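Local coordinates for putative agmatine deiminase (Streptococcus mutans, PDB 2EWO), which probably catalyses the hydrolysis of agmatine to N-carbamoylputrescine and ammonia, as a member of the guanidine-modifying enzyme superfamily, at residues Arg16-Phe21 with Phe105-Lys110; Glu22-Ile27 with Ile313-Ile318. All coordinates share one frame; numbering follows the deposited sequence.

Interaction 1. Residues Arg16-Phe21 with Phe105-Lys110; sequences RMPGEF and FLVNDK
The loop R16-P18 passes across strand 104-107, bringing the CA atoms of M17 and L106 within 4.6 Å of each other, with a backbone hydrogen bond from R16 N to V107 O at 2.9 Å (N-H...O angle 138°). Strand 104-107 lies at the border of a mixed four-stranded sheet in the α/β-propeller fold of this superfamily, and a loop without regular structure of its own lines that border. It illustrates how an irregular segment can be held to a sheet edge by backbone hydrogen bonding and a few side chains.

The side chain of L106 supplies apolar cover, its CD2 lying 3.6 Å from M17 N and also touching the selenomethionine CB. P18 follows, its ring meeting V107 CG1, with CD at 4.0 Å; P18 also touches P367 of strand 364-367.

R16 leaves its backbone pointing away from the strand, but its long chain bends at chi3 (-83°), which places NE, and the guanidinium still reaches D109, two residues on from V107. On the same group, NE donates to G169 O. The carboxylate of D109 meets the guanidinium at its edge, the two planes only 28° apart, in a salt bridge of 2.7 Å from R16 NH1 to D109 OD1.

Interaction 2. Residues Glu22-Ile27 with Ile313-Ile318; sequences EKQKQI and IVNGGI
I313 and V314 lead into a β-hairpin, strands 312-314 and 317-321 joined by a tight turn, whose tip packs against K23-I27 at the start of strand 24-29. The contact is a worked example of one sheet of the propeller being joined to another through the turn of a hairpin, with side chains carrying most of the join and no pairing of strands between the two segments. Within 22-27, K25 and Q26 form a classic β bulge opposite Q366, where strand 24-29 turns a corner.

At I313 the touching group is the backbone: its carbonyl faces the end of the Q24 side chain, while the I313 side chain leads away. V314 comes next, its CA and CB lying against the same amide group of Q24. Its CG1 reaches I27, where CD1 lies 3.4 Å away and the two side chains cross at about a right angle. Both residues also pack on I56, so helix 43-57 covers this apolar patch.

N315 has the largest share of the buried surface. Its CB is directed toward the other segment, and chi1 of 47° puts CG between the backbone N and the carbonyl carbon. The amide plane lies 71° from that of Q24. ND2 sits 3.3 Å from Q24 CG and gives a weak hydrogen bond to Q24 O, 2.7 Å long but bent to 125° at the hydrogen. The aliphatic CG of K23 borders the same nitrogen.

N315 and G316 are the central pair of a type II turn, with G316 at the positive-phi position. Across that turn, G317 O accepts a weak bond from V314 N at 3.3 Å. The hairpin then heads away, and the backbone of I318 is hydrogen-bonded to that of K343 in strand 343-347.

From the N terminus, R16-F21 runs directly into E22-I27, so a single continuous stretch supplies the first half of both contacts. Interaction 1 closes a loop of 83 intervening residues when the chain returns at F105-K110; interaction 2 closes one of 285 when it returns at I313-I318. Because the segments alternate along the chain, the two closures cross. Strand 24-29 and the loop before it thereby meet two other sheets, one bordered by 104-107 and the other by 312-314. The contacts also touch directly: R16 NH2 bridges to E22 OE2 at 2.8 Å, and F21 CA packs on I313 CG2, so the arginine of interaction 1 grips the first residue of interaction 2.

Interaction 1. Residues Arg16-Phe21 with Phe105-Lys110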
loop_
_atom_site.group_PDB
_atom_site.type_symbol
_atom_site.label_atom_id
_atom_site.label_comp_id
_atom_site.label_asym_id
_atom_site.label_seq_id
_atom_site.Cartn_x
_atom_site.Cartn_y
_atom_site.Cartn_z
ATOM N N ARG A 16 35.770 8.914 9.927
ATOM C CA ARG A 16 35.418 8.967 11.345
ATOM C C ARG A 16 34.145 9.752 11.600
ATOM O O ARG A 16 33.964 10.844 11.064
ATOM C CB ARG A 16 36.552 9.627 12.143
ATOM C CG ARG A 16 37.110 10.897 11.482
ATOM C CD ARG A 16 38.013 11.707 12.401
ATOM N NE ARG A 16 37.252 12.585 13.288
ATOM C CZ ARG A 16 36.641 13.701 12.899
ATOM N NH1 ARG A 16 36.709 14.086 11.632
ATOM N NH2 ARG A 16 35.946 14.428 13.769
HETATM N N MSE A 17 33.268 9.196 12.429
HETATM C CA MSE A 17 32.039 9.887 12.769
HETATM C C MSE A 17 32.469 11.150 13.511
HETATM O O MSE A 17 33.016 11.071 14.615
HETATM C CB MSE A 17 31.161 9.024 13.674
HETATM C CG MSE A 17 29.942 9.769 14.223
HETATM SE SE MSE A 17 28.798 8.710 15.416
HETATM C CE MSE A 17 27.109 9.669 15.201
ATOM N N PRO A 18 32.230 12.330 12.907
ATOM C CA PRO A 18 32.579 13.635 13.466
ATOM C C PRO A 18 31.606 13.979 14.572
ATOM O O PRO A 18 30.470 13.517 14.553
ATOM C CB PRO A 18 32.408 14.553 12.274
ATOM C CG PRO A 18 31.146 14.011 11.687
ATOM C CD PRO A 18 31.439 12.510 11.674
ATOM N N GLY A 19 32.046 14.802 15.515
ATOM C CA GLY A 19 31.193 15.193 16.617
ATOM C C GLY A 19 29.890 15.839 16.195
ATOM O O GLY A 19 29.844 16.661 15.277
ATOM N N GLU A 20 28.822 15.469 16.889
ATOM C CA GLU A 20 27.494 15.994 16.601
ATOM C C GLU A 20 27.492 17.514 16.470
ATOM O O GLU A 20 26.749 18.083 15.666
ATOM C CB GLU A 20 26.523 15.561 17.699
ATOM C CG GLU A 20 25.056 15.738 17.335
ATOM C CD GLU A 20 24.119 14.940 18.241
ATOM O OE1 GLU A 20 24.260 13.686 18.295
ATOM O OE2 GLU A 20 23.244 15.572 18.892
ATOM N N PHE A 21 28.343 18.157 17.258
ATOM C CA PHE A 21 28.465 19.607 17.272
ATOM C C PHE A 21 29.160 20.202 16.050
ATOM O O PHE A 21 28.891 21.349 15.682
ATOM C CB PHE A 21 29.198 20.031 18.540
ATOM C CG PHE A 21 30.338 19.122 18.921
ATOM C CD1 PHE A 21 31.560 19.193 18.264
ATOM C CD2 PHE A 21 30.187 18.201 19.955
ATOM C CE1 PHE A 21 32.613 18.359 18.640
ATOM C CE2 PHE A 21 31.230 17.368 20.332
ATOM C CZ PHE A 21 32.443 17.445 19.677
ATOM N N PHE A 105 26.584 8.887 9.273
ATOM C CA PHE A 105 27.613 9.402 8.368
ATOM C C PHE A 105 29.064 9.388 8.859
ATOM O O PHE A 105 29.348 9.208 10.041
ATOM C CB PHE A 105 27.235 10.808 7.942
ATOM C CG PHE A 105 25.869 10.895 7.357
ATOM C CD1 PHE A 105 24.763 11.111 8.168
ATOM C CD2 PHE A 105 25.678 10.762 5.994
ATOM C CE1 PHE A 105 23.477 11.197 7.632
ATOM C CE2 PHE A 105 24.401 10.846 5.446
ATOM C CZ PHE A 105 23.296 11.065 6.271
ATOM N N LEU A 106 29.983 9.558 7.921
ATOM C CA LEU A 106 31.397 9.563 8.233
ATOM C C LEU A 106 32.055 10.644 7.399
ATOM O O LEU A 106 31.413 11.271 6.556
ATOM C CB LEU A 106 32.026 8.206 7.902
ATOM C CG LEU A 106 31.431 6.966 8.579
ATOM C CD1 LEU A 106 31.984 5.730 7.917
ATOM C CD2 LEU A 106 31.746 6.965 10.066
ATOM N N VAL A 107 33.341 10.863 7.630
ATOM C CA VAL A 107 34.062 11.873 6.882
ATOM C C VAL A 107 35.553 11.559 6.933
ATOM O O VAL A 107 36.048 11.010 7.913
ATOM C CB VAL A 107 33.778 13.266 7.463
ATOM C CG1 VAL A 107 34.190 13.310 8.919
ATOM C CG2 VAL A 107 34.506 14.322 6.643
ATOM N N ASN A 108 36.257 11.889 5.858
ATOM C CA ASN A 108 37.687 11.631 5.766
ATOM C C ASN A 108 38.485 12.918 5.967
ATOM O O ASN A 108 39.713 12.936 5.855
ATOM C CB ASN A 108 38.006 10.985 4.406
ATOM C CG ASN A 108 37.593 11.857 3.220
ATOM O OD1 ASN A 108 36.552 12.511 3.245
ATOM N ND2 ASN A 108 38.401 11.851 2.175
ATOM N N ASP A 109 37.761 13.993 6.266
ATOM C CA ASP A 109 38.355 15.301 6.518
ATOM C C ASP A 109 39.074 15.818 5.284
ATOM O O ASP A 109 40.021 16.597 5.380
ATOM C CB ASP A 109 39.329 15.212 7.703
ATOM C CG ASP A 109 38.656 14.700 8.985
ATOM O OD1 ASP A 109 37.560 15.216 9.333
ATOM O OD2 ASP A 109 39.235 13.796 9.647
ATOM N N LYS A 110 38.603 15.385 4.121
ATOM C CA LYS A 110 39.203 15.770 2.849
ATOM C C LYS A 110 38.115 16.109 1.851
ATOM O O LYS A 110 38.380 16.281 0.656
ATOM C CB LYS A 110 40.031 14.611 2.319
ATOM C CG LYS A 110 41.083 14.123 3.279
ATOM C CD LYS A 110 41.346 12.661 3.051
ATOM C CE LYS A 110 42.773 12.274 3.405
ATOM N NZ LYS A 110 43.767 12.655 2.343
#

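Interaction 2. Residues Glu22-Ile27 with Ile313-Ile318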
loop_
_atom_site.group_PDB
_atom_site.type_symbol
_atom_site.label_atom_id
_atom_site.label_comp_id
_atom_site.label_asym_id
_atom_site.label_seq_id
_atom_site.Cartn_x
_atom_site.Cartn_y
_atom_site.Cartn_z
ATOM N N GLU A 22 30.044 19.431 15.419
ATOM C CA GLU A 22 30.757 19.921 14.244
ATOM C C GLU A 22 29.795 20.472 13.193
ATOM O O GLU A 22 28.581 20.271 13.283
ATOM C CB GLU A 22 31.638 18.811 13.654
ATOM C CG GLU A 22 32.755 18.360 14.594
ATOM C CD GLU A 22 33.797 17.473 13.916
ATOM O OE1 GLU A 22 34.307 17.859 12.838
ATOM O OE2 GLU A 22 34.121 16.393 14.468
ATOM N N LYS A 23 30.341 21.184 12.208
ATOM C CA LYS A 23 29.529 21.782 11.152
ATOM C C LYS A 23 28.780 20.725 10.355
ATOM O O LYS A 23 29.322 19.665 10.004
ATOM C CB LYS A 23 30.389 22.631 10.214
ATOM C CG LYS A 23 29.598 23.362 9.121
ATOM C CD LYS A 23 30.539 24.146 8.186
ATOM C CE LYS A 23 29.831 24.755 6.980
ATOM N NZ LYS A 23 30.813 25.372 6.036
ATOM N N GLN A 24 27.525 21.036 10.061
ATOM C CA GLN A 24 26.673 20.108 9.348
ATOM C C GLN A 24 25.813 20.749 8.276
ATOM O O GLN A 24 25.320 21.853 8.455
ATOM C CB GLN A 24 25.787 19.375 10.354
ATOM C CG GLN A 24 24.969 20.270 11.250
ATOM C CD GLN A 24 24.359 19.509 12.404
ATOM O OE1 GLN A 24 25.069 18.903 13.214
ATOM N NE2 GLN A 24 23.039 19.531 12.487
ATOM N N LYS A 25 25.630 20.033 7.169
ATOM C CA LYS A 25 24.840 20.501 6.039
ATOM C C LYS A 25 23.336 20.579 6.266
ATOM O O LYS A 25 22.699 21.516 5.792
ATOM C CB LYS A 25 25.113 19.625 4.818
ATOM C CG LYS A 25 24.202 19.926 3.636
ATOM C CD LYS A 25 24.642 19.159 2.411
ATOM C CE LYS A 25 23.763 19.439 1.215
ATOM N NZ LYS A 25 24.418 18.925 -0.029
ATOM N N GLN A 26 22.760 19.606 6.970
ATOM C CA GLN A 26 21.316 19.602 7.220
ATOM C C GLN A 26 20.927 18.544 8.223
ATOM O O GLN A 26 21.780 17.884 8.812
ATOM C CB GLN A 26 20.561 19.317 5.927
ATOM C CG GLN A 26 21.055 18.057 5.231
ATOM C CD GLN A 26 20.268 17.708 3.989
ATOM O OE1 GLN A 26 20.783 17.035 3.090
ATOM N NE2 GLN A 26 19.011 18.150 3.933
ATOM N N ILE A 27 19.623 18.386 8.401
ATOM C CA ILE A 27 19.112 17.386 9.315
ATOM C C ILE A 27 18.000 16.559 8.705
ATOM O O ILE A 27 17.114 17.079 8.032
ATOM C CB ILE A 27 18.593 18.012 10.607
ATOM C CG1 ILE A 27 19.780 18.406 11.482
ATOM C CG2 ILE A 27 17.687 17.026 11.350
ATOM C CD1 ILE A 27 19.372 19.136 12.734
ATOM N N ILE A 313 22.072 18.960 18.495
ATOM C CA ILE A 313 23.138 19.948 18.376
ATOM C C ILE A 313 23.400 20.356 16.925
ATOM O O ILE A 313 24.290 19.803 16.278
ATOM C CB ILE A 313 24.474 19.410 18.956
ATOM C CG1 ILE A 313 24.305 19.067 20.435
ATOM C CG2 ILE A 313 25.580 20.442 18.774
ATOM C CD1 ILE A 313 23.834 20.236 21.293
ATOM N N VAL A 314 22.631 21.306 16.405
ATOM C CA VAL A 314 22.864 21.759 15.039
ATOM C C VAL A 314 24.016 22.770 15.140
ATOM O O VAL A 314 24.553 22.996 16.233
ATOM C CB VAL A 314 21.613 22.446 14.447
ATOM C CG1 VAL A 314 20.391 21.621 14.760
ATOM C CG2 VAL A 314 21.462 23.853 14.990
ATOM N N ASN A 315 24.422 23.350 14.013
ATOM C CA ASN A 315 25.485 24.341 14.054
ATOM C C ASN A 315 24.849 25.709 14.310
ATOM O O ASN A 315 23.894 26.112 13.632
ATOM C CB ASN A 315 26.312 24.334 12.755
ATOM C CG ASN A 315 25.456 24.325 11.495
ATOM O OD1 ASN A 315 24.526 25.125 11.344
ATOM N ND2 ASN A 315 25.781 23.423 10.574
ATOM N N GLY A 316 25.363 26.391 15.332
ATOM C CA GLY A 316 24.847 27.698 15.707
ATOM C C GLY A 316 23.449 27.668 16.318
ATOM O O GLY A 316 22.714 28.651 16.234
ATOM N N GLY A 317 23.078 26.549 16.935
ATOM C CA GLY A 317 21.758 26.449 17.533
ATOM C C GLY A 317 21.506 25.153 18.287
ATOM O O GLY A 317 22.187 24.150 18.077
ATOM N N ILE A 318 20.526 25.177 19.181
ATOM C CA ILE A 318 20.171 24.000 19.959
ATOM C C ILE A 318 18.670 23.865 19.980
ATOM O O ILE A 318 17.951 24.851 20.141
ATOM C CB ILE A 318 20.666 24.100 21.410
ATOM C CG1 ILE A 318 22.180 23.892 21.439
ATOM C CG2 ILE A 318 19.946 23.075 22.291
ATOM C CD1 ILE A 318 22.779 24.000 22.817
#